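Local coordinates for uncharacterized protein (PDB 5IHY), which is an HD-domain protein that probably acts as a metal-dependent phosphohydrolase, perhaps on nucleotides, and packs as a two-fold symmetric pair, at the interface of chains A and B. Sequence-based numbering; all coordinates share one arbitrary frame. Chains: chain A/B, Uncharacterized protein.

The interface of chains A and B. Residues chain A 147, 152-155; chain B 34, 38, 145.
Helix 33-49 of the HD domain in chain B receives a loop of chain A, and helix 136-150 of chain B supports the same loop further back. Helix 33-49 starts within GHDWLH; the His-Asp doublet that names the family, which probably binds metal, lies further along, at residues 64-65. The interface is two-fold symmetric, so the contact recurs with the chains exchanged; the structure alone does not prove that this dimer is the biological one. The loop follows helix 136-149 of chain A and runs through A:His152 to A:Tyr155. Of the chain A residues here, A:Tyr155 has the most surface hidden, 67 Å². With chi1 at 51°, CG is flanked by the backbone N and the carbonyl carbon, and the ring points towards helix 33-49. The phenol meets B:Arg38 tip to tip. NH1 of the B:Arg38 guanidinium donates a hydrogen bond to the phenol OH of A:Tyr155 at 2.8 Å. The bond is moderately bent, 151° at the hydrogen. The OH sits at the guanidinium edge, nearly in its plane, while the ring is turned 70° from that plane, so the two groups do not stack. The B:Arg38 chain starts with CG anti to the backbone N and bends at chi3 to bring NH1 there. B:Leu34, one turn earlier on the helix, runs alongside the ring in the opposite direction. Its methyl CD2 lies 3.6 Å from ring carbon CE1 of A:Tyr155. The other methyl, CD1, is 3.4 Å from the backbone O of A:Tyr155. An alanine at A:Tyr155 would remove the ring and hydroxyl, and would probably cost the bond to B:Arg38 and loosen the packing on B:Leu34. On the other helix, B:Met145, a selenomethionine, crosses A:Leu154 at about a right angle. Its SE lies 3.9 Å from CB of A:Leu154. The chain bends at chi3, and its methyl CE lies 4.1 Å from CA of A:Gly153.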
ATOM      1  N   ALA A 147      -3.456   2.650  -5.701  1.00 34.50           N
ATOM      2  CA  ALA A 147      -2.720   3.899  -5.953  1.00 35.96           C
ATOM      3  C   ALA A 147      -1.450   3.666  -6.773  1.00 37.11           C
ATOM      4  O   ALA A 147      -1.165   4.407  -7.717  1.00 38.80           O
ATOM      5  CB  ALA A 147      -2.389   4.603  -4.642  1.00 35.28           C
ATOM      6  N   HIS A 152      -1.009   6.935  -8.839  1.00 43.38           N
ATOM      7  CA  HIS A 152      -1.375   7.948  -7.849  1.00 43.08           C
ATOM      8  C   HIS A 152      -0.369   8.009  -6.695  1.00 42.10           C
ATOM      9  O   HIS A 152       0.318   7.024  -6.414  1.00 41.17           O
ATOM     10  CB  HIS A 152      -2.796   7.707  -7.322  1.00 41.65           C
ATOM     11  CG  HIS A 152      -3.841   7.656  -8.396  1.00 43.38           C
ATOM     12  ND1 HIS A 152      -4.971   6.867  -8.302  1.00 42.43           N
ATOM     13  CD2 HIS A 152      -3.920   8.278  -9.599  1.00 45.90           C
ATOM     14  CE1 HIS A 152      -5.702   7.013  -9.394  1.00 43.54           C
ATOM     15  NE2 HIS A 152      -5.085   7.861 -10.198  1.00 46.49           N
ATOM     16  N   GLY A 153      -0.282   9.171  -6.047  1.00 42.23           N
ATOM     17  CA  GLY A 153       0.641   9.381  -4.929  1.00 41.20           C
ATOM     18  C   GLY A 153       0.136   8.823  -3.606  1.00 38.76           C
ATOM     19  O   GLY A 153      -0.989   8.336  -3.518  1.00 37.60           O
ATOM     20  N   LEU A 154       0.981   8.875  -2.579  1.00 37.97           N
ATOM     21  CA  LEU A 154       0.595   8.456  -1.233  1.00 36.23           C
ATOM     22  C   LEU A 154      -0.338   9.521  -0.658  1.00 36.44           C
ATOM     23  O   LEU A 154      -1.354   9.199  -0.038  1.00 35.24           O
ATOM     24  CB  LEU A 154       1.836   8.278  -0.343  1.00 35.90           C
ATOM     25  CG  LEU A 154       1.866   7.287   0.838  1.00 34.58           C
ATOM     26  CD1 LEU A 154       3.309   7.056   1.298  1.00 34.30           C
ATOM     27  CD2 LEU A 154       1.005   7.736   2.019  1.00 33.14           C
ATOM     28  N   TYR A 155       0.032  10.783  -0.888  1.00 37.95           N
ATOM     29  CA  TYR A 155      -0.747  11.965  -0.527  1.00 38.93           C
ATOM     30  C   TYR A 155      -0.412  13.099  -1.517  1.00 41.78           C
ATOM     31  O   TYR A 155       0.502  12.967  -2.346  1.00 42.25           O
ATOM     32  CB  TYR A 155      -0.460  12.398   0.926  1.00 38.25           C
ATOM     33  CG  TYR A 155       1.013  12.550   1.257  1.00 38.49           C
ATOM     34  CD1 TYR A 155       1.701  13.724   0.965  1.00 40.61           C
ATOM     35  CD2 TYR A 155       1.723  11.509   1.864  1.00 38.23           C
ATOM     36  CE1 TYR A 155       3.065  13.857   1.258  1.00 41.97           C
ATOM     37  CE2 TYR A 155       3.086  11.632   2.161  1.00 38.43           C
ATOM     38  CZ  TYR A 155       3.746  12.805   1.855  1.00 40.26           C
ATOM     39  OH  TYR A 155       5.085  12.928   2.148  1.00 41.06           O
TER
ATOM     40  N   LEU B  34       8.061  13.258  -3.171  1.00 44.82           N
ATOM     41  CA  LEU B  34       7.473  13.169  -1.831  1.00 43.53           C
ATOM     42  C   LEU B  34       8.333  12.370  -0.865  1.00 41.33           C
ATOM     43  O   LEU B  34       8.516  12.774   0.284  1.00 40.79           O
ATOM     44  CB  LEU B  34       6.081  12.540  -1.888  1.00 43.76           C
ATOM     45  CG  LEU B  34       4.953  13.234  -2.643  1.00 46.08           C
ATOM     46  CD1 LEU B  34       3.792  12.253  -2.715  1.00 46.21           C
ATOM     47  CD2 LEU B  34       4.540  14.556  -1.982  1.00 46.46           C
ATOM     48  N   ARG B  38      10.624  14.040   2.274  1.00 37.28           N
ATOM     49  CA  ARG B  38      10.370  13.462   3.583  1.00 35.77           C
ATOM     50  C   ARG B  38      11.661  12.929   4.215  1.00 34.63           C
ATOM     51  O   ARG B  38      11.898  13.117   5.410  1.00 34.65           O
ATOM     52  CB  ARG B  38       9.342  12.340   3.427  1.00 35.10           C
ATOM     53  CG  ARG B  38       8.493  12.046   4.648  1.00 34.85           C
ATOM     54  CD  ARG B  38       7.236  11.242   4.274  1.00 33.79           C
ATOM     55  NE  ARG B  38       7.549   9.983   3.594  1.00 31.82           N
ATOM     56  CZ  ARG B  38       7.227   9.705   2.333  1.00 31.93           C
ATOM     57  NH1 ARG B  38       6.563  10.589   1.600  1.00 32.86           N
ATOM     58  NH2 ARG B  38       7.565   8.534   1.802  1.00 30.96           N
HETATM   59  N   MSE B 145       1.990   0.048  -2.263  1.00 30.23           N
HETATM   60  CA  MSE B 145       2.016   0.819  -3.506  1.00 32.27           C
HETATM   61  C   MSE B 145       2.963   0.185  -4.522  1.00 33.53           C
HETATM   62  O   MSE B 145       2.631   0.084  -5.703  1.00 35.20           O
HETATM   63  CB  MSE B 145       2.430   2.264  -3.249  1.00 31.86           C
HETATM   64  CG  MSE B 145       1.344   3.098  -2.625  1.00 33.12           C
HETATM   65 SE   MSE B 145       1.906   4.939  -2.395  1.00 35.34          SE
HETATM   66  CE  MSE B 145       1.813   5.537  -4.233  1.00 36.50           C
TER